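Local coordinates for DUF3822 family protein (Bacteroides thetaiotaomicron VPI-5482, PDB 3HRG), which is of unknown function but adopts an actin-like ATPase fold, so that nucleotide binding is possible though not established, at residues M108-L112 and F140-T145; K76-M80 and L182-S187; L13-L17 and N247-L253; L52-F56 and F130-Y135. One frame throughout, in Å; residues are numbered along the deposited sequence. Where two conformers were deposited one is given.

Overall arrangement
The four contacts, all partly buried, tie together the sheets and helices of an actin-like fold. The centres of contacts 1, 2 and 3 lie within about 10 Å of the chain centre, that of contact 4 about 20 Å from it. Contact 1 joins the five-stranded sheet that holds 12-17 and 139-142 to the three-stranded sheet, mainly through one buried amide. Contact 3 sets helix 248-255 on strand 12-17 of that five-stranded sheet, through a salt bridge and apolar side chains. Contact 2 brings edge strands of the three-stranded and second five-stranded sheets side by side, using waters and apolar groups. Contact 4 is mainly aromatic. Its helices cover the face of strand 12-17 turned away from contact 3.

Contact 1 of 4, residues M108-L112 and F140-T145; sequences MYNIL and FYSQST
The carboxamide of Asn110 joins two sheets of the actin-like fold. Strand 105-112 is an edge of the three-stranded antiparallel sheet, and strand 139-142 is an edge of a mixed five-stranded one. The short segments 108-112 and 140-142 cross at 77°, so they do not pair as neighbours in one sheet. Asn110 is buried and makes three hydrogen bonds across the gap. Its ND2 donates to Phe140 O at 3.0 Å. That bond is nearly straight, uses a lone pair of the carbonyl and lies close to the amide plane. On the other branch, OD1 accepts from Ser142 N at 3.1 Å and from Thr145 OG1 at 2.7 Å. Both donors lie in the plane of the side-chain carbonyl, and the hydroxyl sits on a lone pair. Thr145 lies on helix 144-154. Its OG1 stands anti to the carbonyl carbon (chi1 -61°), which turns the hydroxyl to Asn110 and CG2 to Leu112. There CG2 meets Leu112 CD1 at 3.6 Å. Tyr141 lies across the amide, with CB and the ring atom CD1 each 3.7 Å from Asn110 OD1, the ring and amide planes 46° apart. Met108, a selenomethionine, adds a Met-aromatic contact in the conformer described here: SE lies 4.7 Å from the centre of the Phe140 ring, obliquely. Within its own sheet strand 105-112 pairs with 117-124, Met108 with Phe121 and Asn110 with Ile119. The amide is donor on one branch and acceptor on the other. This fixes its rotation and gives both ends of the buried amide a partner, without a charge.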
# COMPACT_ATOMS: atom_id res chain seq x y z
N MSE A 108 0.39 -4.87 13.99
CA MSE A 108 -0.52 -5.85 13.43
C MSE A 108 0.23 -6.61 12.34
O MSE A 108 1.35 -6.26 12.02
CB MSE A 108 -1.69 -5.15 12.77
CG MSE A 108 -2.27 -4.03 13.57
SE MSE A 108 -3.92 -3.44 12.80
CE MSE A 108 -4.97 -5.05 13.23
N TYR A 109 -0.39 -7.64 11.79
CA TYR A 109 0.22 -8.36 10.69
C TYR A 109 -0.82 -9.01 9.77
O TYR A 109 -1.91 -9.35 10.21
CB TYR A 109 1.21 -9.41 11.18
CG TYR A 109 0.61 -10.55 11.91
CD1 TYR A 109 0.17 -11.68 11.23
CD2 TYR A 109 0.46 -10.52 13.29
CE1 TYR A 109 -0.41 -12.75 11.91
CE2 TYR A 109 -0.08 -11.59 13.97
CZ TYR A 109 -0.52 -12.70 13.26
OH TYR A 109 -1.08 -13.77 13.93
N ASN A 110 -0.45 -9.14 8.50
CA ASN A 110 -1.22 -9.84 7.50
C ASN A 110 -0.41 -11.01 6.95
O ASN A 110 0.71 -10.83 6.51
CB ASN A 110 -1.49 -8.97 6.30
CG ASN A 110 -2.24 -7.69 6.62
OD1 ASN A 110 -1.93 -6.66 6.02
ND2 ASN A 110 -3.22 -7.73 7.53
N ILE A 111 -1.02 -12.19 6.92
CA ILE A 111 -0.42 -13.34 6.33
C ILE A 111 -0.88 -13.44 4.85
O ILE A 111 -2.08 -13.44 4.56
CB ILE A 111 -0.83 -14.63 7.05
CG1 ILE A 111 -0.33 -14.58 8.49
CG2 ILE A 111 -0.21 -15.89 6.32
CD1 ILE A 111 -0.86 -15.72 9.39
N LEU A 112 0.08 -13.51 3.94
CA LEU A 112 -0.20 -13.67 2.52
C LEU A 112 0.12 -15.14 2.24
O LEU A 112 1.23 -15.47 1.85
CB LEU A 112 0.64 -12.72 1.68
CG LEU A 112 0.39 -11.21 1.77
CD1 LEU A 112 0.65 -10.55 3.15
CD2 LEU A 112 1.20 -10.51 0.66
N PHE A 140 -8.00 -4.92 8.90
CA PHE A 140 -6.88 -3.95 8.74
C PHE A 140 -5.72 -4.52 7.94
O PHE A 140 -5.27 -5.64 8.23
CB PHE A 140 -6.33 -3.54 10.09
CG PHE A 140 -7.29 -2.72 10.90
CD1 PHE A 140 -8.29 -3.33 11.62
CD2 PHE A 140 -7.19 -1.33 10.91
CE1 PHE A 140 -9.19 -2.58 12.35
CE2 PHE A 140 -8.10 -0.56 11.64
CZ PHE A 140 -9.06 -1.19 12.37
N TYR A 141 -5.26 -3.76 6.95
CA TYR A 141 -4.15 -4.18 6.10
C TYR A 141 -3.12 -3.13 5.94
O TYR A 141 -3.42 -1.96 5.99
CB TYR A 141 -4.62 -4.45 4.67
CG TYR A 141 -5.67 -5.53 4.56
CD1 TYR A 141 -5.30 -6.87 4.40
CD2 TYR A 141 -7.01 -5.21 4.61
CE1 TYR A 141 -6.25 -7.86 4.31
CE2 TYR A 141 -7.97 -6.19 4.52
CZ TYR A 141 -7.59 -7.51 4.37
OH TYR A 141 -8.56 -8.43 4.28
N SER A 142 -1.89 -3.58 5.76
CA SER A 142 -0.83 -2.73 5.32
C SER A 142 -1.16 -2.54 3.85
O SER A 142 -1.66 -3.48 3.21
CB SER A 142 0.53 -3.45 5.40
OG SER A 142 1.58 -2.73 4.74
N GLN A 143 -0.89 -1.37 3.29
CA GLN A 143 -1.10 -1.14 1.85
C GLN A 143 -0.22 -2.13 1.05
O GLN A 143 -0.61 -2.57 -0.04
CB GLN A 143 -0.80 0.30 1.47
CG GLN A 143 -0.94 0.58 -0.00
CD GLN A 143 -0.48 1.93 -0.41
OE1 GLN A 143 0.61 2.36 -0.03
NE2 GLN A 143 -1.27 2.59 -1.27
N SER A 144 0.94 -2.50 1.61
CA SER A 144 1.83 -3.46 0.99
C SER A 144 1.21 -4.86 0.75
O SER A 144 1.60 -5.54 -0.20
CB SER A 144 3.09 -3.61 1.81
OG SER A 144 3.86 -2.42 1.79
N THR A 145 0.24 -5.26 1.57
CA THR A 145 -0.39 -6.58 1.43
C THR A 145 -1.11 -6.79 0.07
O THR A 145 -0.72 -7.69 -0.69
CB THR A 145 -1.25 -6.87 2.65
OG1 THR A 145 -0.39 -6.88 3.80
CG2 THR A 145 -2.00 -8.20 2.50

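Contact 2 of 4, residues K76-M80 and L182-S187; sequences KRFTM and LLLANS
Lys76 and Ser187 meet at one end of an antiparallel approach between the edge strands of two different sheets of the actin-like fold. Strand 78-82 closes the three-stranded sheet and strand 181-189 closes the second five-stranded sheet. Their short axes run at 172° but stay 6.5 Å apart, and no direct hydrogen bond links the segments. Waters bridge them instead. One water accepts from Met80 N at 3.0 Å and donates to Ala185 O at 2.7 Å. A second lies between Lys76 O and Ser187 O. It has more acceptors around it than protons, so both links need not hold at once. The polar end of Ser187 is used within its own sheet, where OG bonds to Asp173. Lys76 CB lies against that oxygen at 3.2 Å. The backbone N of Lys76 also binds an unidentified ligand, probably from the crystallisation liquor. The apolar part is carried by Phe78 and Met80. Phe78 has CG between its backbone N and carbonyl carbon (chi1 68°), and this swings the ring toward strand 181-189. The ring runs along the backbone of 185-187, and CE2 touches Ser187 CB at 3.7 Å. Ser144 and Ile119 also pack on this ring. Just before Ala185 the strand carries a classic beta bulge, with Leu183 and Leu184 both facing Cys176. Met80, a selenomethionine, sets CB against Ala185 CB at 4.0 Å. Its chain bends at chi2 and chi3 and meets Leu182 tip to tip, with CG 3.8 Å from Leu182 CD2.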
# COMPACT_ATOMS: atom_id res chain seq x y z
N LYS A 76 5.47 3.80 5.65
CA LYS A 76 6.75 3.10 5.49
C LYS A 76 6.98 2.14 6.63
O LYS A 76 7.97 1.38 6.60
CB LYS A 76 7.93 4.08 5.43
CG LYS A 76 8.20 4.88 6.66
CD LYS A 76 9.33 5.92 6.35
CE LYS A 76 9.14 7.12 7.18
NZ LYS A 76 7.92 7.85 6.70
N ARG A 77 6.11 2.15 7.64
CA ARG A 77 6.31 1.36 8.85
C ARG A 77 5.76 -0.04 8.71
O ARG A 77 4.74 -0.37 9.29
CB ARG A 77 5.74 2.09 10.06
CG ARG A 77 6.48 3.44 10.31
CD ARG A 77 6.02 4.18 11.51
NE ARG A 77 6.30 3.43 12.73
CZ ARG A 77 7.48 3.40 13.36
NH1 ARG A 77 8.55 4.08 12.92
NH2 ARG A 77 7.60 2.68 14.46
N PHE A 78 6.46 -0.84 7.91
CA PHE A 78 6.10 -2.24 7.71
C PHE A 78 7.39 -3.01 7.49
O PHE A 78 8.42 -2.45 7.09
CB PHE A 78 5.14 -2.52 6.53
CG PHE A 78 5.73 -2.24 5.16
CD1 PHE A 78 6.44 -3.22 4.47
CD2 PHE A 78 5.61 -1.00 4.60
CE1 PHE A 78 6.97 -2.96 3.23
CE2 PHE A 78 6.14 -0.73 3.36
CZ PHE A 78 6.85 -1.71 2.68
N THR A 79 7.31 -4.31 7.77
CA THR A 79 8.41 -5.22 7.62
C THR A 79 7.91 -6.55 7.05
O THR A 79 6.91 -7.09 7.51
CB THR A 79 9.05 -5.51 8.97
OG1 THR A 79 9.72 -4.34 9.44
CG2 THR A 79 10.06 -6.68 8.85
N MSE A 80 8.60 -7.06 6.03
CA MSE A 80 8.22 -8.33 5.43
C MSE A 80 9.07 -9.45 5.98
O MSE A 80 10.27 -9.28 6.12
CB MSE A 80 8.37 -8.26 3.91
CG MSE A 80 7.93 -9.52 3.16
SE MSE A 80 9.25 -10.92 3.01
CE MSE A 80 10.52 -10.05 1.81
N LEU A 182 8.32 -13.20 -4.15
CA LEU A 182 8.71 -11.93 -3.60
C LEU A 182 10.15 -12.04 -3.11
O LEU A 182 10.43 -12.90 -2.29
CB LEU A 182 7.81 -11.53 -2.44
CG LEU A 182 8.12 -10.18 -1.78
CD1 LEU A 182 7.93 -9.03 -2.76
CD2 LEU A 182 7.23 -9.96 -0.54
N LEU A 183 11.02 -11.20 -3.60
CA LEU A 183 12.45 -11.16 -3.21
C LEU A 183 12.74 -10.11 -2.13
O LEU A 183 13.65 -10.29 -1.31
CB LEU A 183 13.30 -10.83 -4.43
CG LEU A 183 13.23 -11.74 -5.67
CD1 LEU A 183 13.94 -11.06 -6.85
CD2 LEU A 183 13.77 -13.13 -5.41
N LEU A 184 11.97 -9.02 -2.14
CA LEU A 184 12.16 -7.90 -1.23
C LEU A 184 10.95 -6.99 -1.21
O LEU A 184 10.33 -6.77 -2.27
CB LEU A 184 13.38 -7.08 -1.70
CG LEU A 184 13.83 -5.81 -0.99
CD1 LEU A 184 15.39 -5.69 -1.08
CD2 LEU A 184 13.12 -4.57 -1.52
N ALA A 185 10.63 -6.49 -0.02
CA ALA A 185 9.58 -5.47 0.16
C ALA A 185 10.08 -4.48 1.22
O ALA A 185 10.25 -4.86 2.38
CB ALA A 185 8.30 -6.09 0.60
N ASN A 186 10.36 -3.25 0.83
CA ASN A 186 10.77 -2.24 1.82
C ASN A 186 10.39 -0.85 1.34
O ASN A 186 10.07 -0.63 0.17
CB ASN A 186 12.28 -2.31 2.15
CG ASN A 186 12.61 -1.56 3.45
OD1 ASN A 186 11.82 -1.54 4.36
ND2 ASN A 186 13.78 -0.94 3.51
N SER A 187 10.37 0.07 2.29
CA SER A 187 10.02 1.44 2.02
C SER A 187 11.14 2.34 2.50
O SER A 187 11.74 2.07 3.56
CB SER A 187 8.74 1.79 2.69
OG SER A 187 8.35 3.12 2.40
O HOH W 1 10.79 0.98 5.92
O HOH W 2 10.83 -5.46 4.91

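Contact 3 of 4, residues L13-L17 and N247-L253; sequences LSIRL and NIDMQAL
Arg16 NE makes a salt bridge to Asp249 OD2 at 3.1 Å, in the conformer of the arginine described here. The guanidinium and carboxylate planes are 64° apart, so the two groups do not meet flat. Arg16 bends at chi3 (57°), which turns the guanidinium across the carboxylate after an extended start. Asn247 OD1 stands near Arg16 NH2, but the angle is too poor for a hydrogen bond. Gln143 packs on both Arg16 and Asp249. Replacing Asp249 by an alanine removes the carboxylate and would probably leave the Arg16 guanidinium without its charged mate and freer to turn. The other contacts involve apolar groups. The selenomethionine Met250 lays CE on Ser14 O at 3.5 Å and SE on Ser14 CB at 3.9 Å. Leu253 CD2 reaches Ser14 OG at 3.3 Å. That hydroxyl also makes a weak hydrogen bond with Asn70. Ser14 and Arg16 point to the helix, and Ile15 between them points to the other face of the strand. This is a helix laid on the first strand of a mixed sheet with strand order 3-2-1-4-5, as in the actin-like ATPase fold.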
# COMPACT_ATOMS: atom_id res chain seq x y z
N LEU A 13 -16.90 -1.44 1.91
CA LEU A 13 -16.27 -0.13 1.96
C LEU A 13 -14.78 -0.35 2.14
O LEU A 13 -14.38 -1.05 3.05
CB LEU A 13 -16.76 0.64 3.17
CG LEU A 13 -16.15 2.03 3.47
CD1 LEU A 13 -16.45 2.96 2.30
CD2 LEU A 13 -16.68 2.56 4.80
N SER A 14 -13.96 0.29 1.31
CA SER A 14 -12.49 0.19 1.45
C SER A 14 -11.99 1.60 1.68
O SER A 14 -12.41 2.54 1.00
CB SER A 14 -11.82 -0.45 0.26
OG SER A 14 -12.26 -1.78 0.10
N ILE A 15 -11.14 1.73 2.69
CA ILE A 15 -10.59 2.99 3.13
C ILE A 15 -9.09 2.95 3.10
O ILE A 15 -8.50 2.05 3.72
CB ILE A 15 -10.99 3.28 4.60
CG1 ILE A 15 -12.52 3.36 4.78
CG2 ILE A 15 -10.38 4.61 5.09
CD1 ILE A 15 -12.99 3.51 6.22
N ARG A 16 -8.46 3.90 2.40
CA ARG A 16 -7.00 4.00 2.35
C ARG A 16 -6.60 5.23 3.13
O ARG A 16 -7.06 6.34 2.79
CB ARG A 16 -6.44 4.11 0.93
CG ARG A 16 -4.90 4.32 0.92
CD ARG A 16 -4.31 4.27 -0.47
NE ARG A 16 -4.91 5.24 -1.39
CZ ARG A 16 -4.38 6.43 -1.69
NH1 ARG A 16 -3.21 6.80 -1.19
NH2 ARG A 16 -5.01 7.22 -2.53
N LEU A 17 -5.75 5.05 4.14
CA LEU A 17 -5.25 6.13 4.96
C LEU A 17 -3.78 6.40 4.68
O LEU A 17 -2.95 5.48 4.64
CB LEU A 17 -5.41 5.83 6.46
CG LEU A 17 -6.82 5.48 6.94
CD1 LEU A 17 -6.80 5.19 8.42
CD2 LEU A 17 -7.82 6.58 6.60
N ASN A 247 -3.38 5.49 -7.87
CA ASN A 247 -4.41 4.72 -7.16
C ASN A 247 -4.49 3.22 -7.49
O ASN A 247 -5.58 2.62 -7.51
CB ASN A 247 -5.75 5.43 -7.40
CG ASN A 247 -5.72 6.89 -6.93
OD1 ASN A 247 -5.34 7.17 -5.79
ND2 ASN A 247 -6.12 7.81 -7.80
N ILE A 248 -3.33 2.61 -7.71
CA ILE A 248 -3.23 1.16 -8.01
C ILE A 248 -3.68 0.27 -6.81
O ILE A 248 -4.14 -0.87 -7.00
CB ILE A 248 -1.80 0.81 -8.53
CG1 ILE A 248 -1.77 -0.57 -9.17
CG2 ILE A 248 -0.74 0.95 -7.41
CD1 ILE A 248 -0.45 -0.85 -9.89
N ASP A 249 -3.54 0.83 -5.59
CA ASP A 249 -3.94 0.20 -4.32
C ASP A 249 -5.34 -0.41 -4.27
O ASP A 249 -5.51 -1.53 -3.76
CB ASP A 249 -3.88 1.24 -3.19
CG ASP A 249 -4.81 2.45 -3.46
OD1 ASP A 249 -4.56 3.22 -4.41
OD2 ASP A 249 -5.80 2.64 -2.74
N MSE A 250 -6.34 0.34 -4.76
CA MSE A 250 -7.75 -0.09 -4.76
C MSE A 250 -7.93 -1.13 -5.86
O MSE A 250 -8.70 -2.09 -5.69
CB MSE A 250 -8.73 1.08 -5.00
CG MSE A 250 -8.86 2.15 -3.91
SE MSE A 250 -9.55 1.50 -2.19
CE MSE A 250 -9.82 3.20 -1.24
N GLN A 251 -7.25 -0.90 -7.00
CA GLN A 251 -7.25 -1.84 -8.12
C GLN A 251 -6.67 -3.16 -7.58
O GLN A 251 -7.26 -4.23 -7.81
CB GLN A 251 -6.42 -1.32 -9.30
N ALA A 252 -5.56 -3.05 -6.84
CA ALA A 252 -4.91 -4.19 -6.18
C ALA A 252 -5.85 -4.85 -5.15
O ALA A 252 -6.08 -6.07 -5.21
CB ALA A 252 -3.63 -3.74 -5.50
N LEU A 253 -6.39 -4.05 -4.23
CA LEU A 253 -7.29 -4.57 -3.20
C LEU A 253 -8.54 -5.23 -3.80
O LEU A 253 -9.09 -6.15 -3.20
CB LEU A 253 -7.70 -3.45 -2.22
CG LEU A 253 -8.52 -3.87 -0.99
CD1 LEU A 253 -7.72 -4.73 -0.01
CD2 LEU A 253 -9.06 -2.65 -0.29

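Contact 4 of 4, residues L52-F56 and F130-Y135; sequences LKNVF and FLNEQY
Phe56 and Phe130 form a T-shaped pair between two helices. The edge of Phe130 points at the face of Phe56, with centroids 5.2 Å apart and planes at 87°. Tyr135 completes an aromatic cluster. Its ring meets Phe56 obliquely, and its OH lies 3.3 Å from Phe56 CE2. That hydroxyl is bonded to Leu62 O, which holds the tyrosine in place beside the phenylalanine. CH-pi and polar contacts cover the two faces of Phe130. On one side Lys53 CG stands 4.0 Å from the ring centre, over the face. On the other, in the conformer of Gln134 described here, NE2 lies above the ring near its rim. NE2 also donates to Phe130 O at 3.2 Å, so the glutamine folds back over its own helix. Phe130 has CG anti to the backbone N (chi1 177°), which carries the ring across to helix 48-58. Aliphatic contacts add to these. Leu52, in the conformer described, sets CD2 against Phe130 CD2 at 3.6 Å and Leu131 CG at 3.7 Å. Phe56 CZ touches Leu131 CD2 at 4.0 Å. A serine replacing Phe56 would probably open a gap between the helices and leave the edge of Phe130 without an aromatic face to meet. The helix segments run roughly parallel, 27° apart, with axes 11.9 Å from each other. Both helices lie on one face of the first five-stranded sheet: Leu52 and Leu131 rest on Leu17, and Tyr135 rests on Leu13 and Ile15 of strand 12-17.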
# COMPACT_ATOMS: atom_id res chain seq x y z
N LEU A 52 -9.12 12.14 10.48
CA LEU A 52 -10.09 11.06 10.40
C LEU A 52 -11.41 11.44 11.10
O LEU A 52 -12.49 11.24 10.54
CB LEU A 52 -9.49 9.77 10.99
CG LEU A 52 -10.19 8.42 10.84
CD1 LEU A 52 -10.33 8.09 9.40
CD2 LEU A 52 -9.38 7.34 11.55
N LYS A 53 -11.32 11.99 12.31
CA LYS A 53 -12.51 12.40 13.02
C LYS A 53 -13.27 13.46 12.23
O LYS A 53 -14.49 13.44 12.20
CB LYS A 53 -12.20 12.86 14.44
CG LYS A 53 -11.76 11.72 15.36
CD LYS A 53 -11.36 12.22 16.74
CE LYS A 53 -10.99 11.06 17.66
NZ LYS A 53 -10.68 11.51 19.05
N ASN A 54 -12.55 14.39 11.61
CA ASN A 54 -13.18 15.42 10.77
C ASN A 54 -13.94 14.81 9.58
O ASN A 54 -15.07 15.16 9.35
CB ASN A 54 -12.16 16.43 10.23
CG ASN A 54 -11.74 17.46 11.24
OD1 ASN A 54 -12.44 17.68 12.23
ND2 ASN A 54 -10.61 18.15 10.98
N VAL A 55 -13.31 13.89 8.85
CA VAL A 55 -13.97 13.32 7.66
C VAL A 55 -15.19 12.44 8.05
O VAL A 55 -16.18 12.44 7.35
CB VAL A 55 -13.02 12.54 6.71
CG1 VAL A 55 -12.69 11.15 7.25
CG2 VAL A 55 -13.66 12.39 5.32
N PHE A 56 -15.11 11.74 9.18
CA PHE A 56 -16.26 10.95 9.64
C PHE A 56 -17.39 11.88 10.04
O PHE A 56 -18.55 11.59 9.77
CB PHE A 56 -15.89 9.98 10.77
CG PHE A 56 -15.42 8.66 10.28
CD1 PHE A 56 -14.17 8.51 9.69
CD2 PHE A 56 -16.26 7.55 10.37
CE1 PHE A 56 -13.75 7.28 9.19
CE2 PHE A 56 -15.84 6.33 9.90
CZ PHE A 56 -14.60 6.19 9.29
N PHE A 130 -10.25 4.68 17.26
CA PHE A 130 -11.36 5.36 16.63
C PHE A 130 -12.03 4.46 15.59
O PHE A 130 -13.24 4.33 15.59
CB PHE A 130 -10.93 6.67 15.99
CG PHE A 130 -12.04 7.36 15.27
CD1 PHE A 130 -13.00 8.06 15.98
CD2 PHE A 130 -12.16 7.27 13.90
CE1 PHE A 130 -14.05 8.68 15.33
CE2 PHE A 130 -13.20 7.89 13.23
CZ PHE A 130 -14.15 8.60 13.94
N LEU A 131 -11.24 3.83 14.72
CA LEU A 131 -11.80 2.95 13.69
C LEU A 131 -12.48 1.68 14.24
O LEU A 131 -13.51 1.26 13.71
CB LEU A 131 -10.76 2.61 12.64
CG LEU A 131 -10.36 3.80 11.77
CD1 LEU A 131 -9.04 3.51 10.98
CD2 LEU A 131 -11.50 4.22 10.82
N ASN A 132 -11.94 1.12 15.31
CA ASN A 132 -12.53 -0.05 15.95
C ASN A 132 -13.89 0.30 16.58
O ASN A 132 -14.78 -0.54 16.63
CB ASN A 132 -11.56 -0.63 16.97
CG ASN A 132 -12.08 -1.87 17.64
OD1 ASN A 132 -12.17 -2.94 17.01
ND2 ASN A 132 -12.37 -1.76 18.92
N GLU A 133 -14.05 1.54 17.03
CA GLU A 133 -15.34 2.00 17.58
C GLU A 133 -16.36 2.10 16.46
O GLU A 133 -17.50 1.71 16.65
CB GLU A 133 -15.20 3.36 18.30
CG GLU A 133 -14.46 3.27 19.64
CD GLU A 133 -13.93 4.61 20.20
OE1 GLU A 133 -13.83 5.62 19.45
OE2 GLU A 133 -13.58 4.63 21.42
N GLN A 134 -15.97 2.63 15.29
CA GLN A 134 -16.90 2.78 14.17
C GLN A 134 -17.19 1.43 13.51
O GLN A 134 -18.32 1.15 13.17
CB GLN A 134 -16.38 3.75 13.08
CG GLN A 134 -15.77 5.05 13.57
CD GLN A 134 -16.58 5.74 14.66
OE1 GLN A 134 -17.78 5.98 14.51
NE2 GLN A 134 -15.90 6.09 15.74
N TYR A 135 -16.15 0.60 13.36
CA TYR A 135 -16.26 -0.71 12.73
C TYR A 135 -15.61 -1.82 13.53
O TYR A 135 -14.45 -2.21 13.25
CB TYR A 135 -15.57 -0.66 11.38
CG TYR A 135 -15.89 0.53 10.54
CD1 TYR A 135 -17.17 0.74 10.06
CD2 TYR A 135 -14.89 1.42 10.17
CE1 TYR A 135 -17.46 1.83 9.24
CE2 TYR A 135 -15.17 2.52 9.37
CZ TYR A 135 -16.44 2.70 8.88
OH TYR A 135 -16.68 3.78 8.06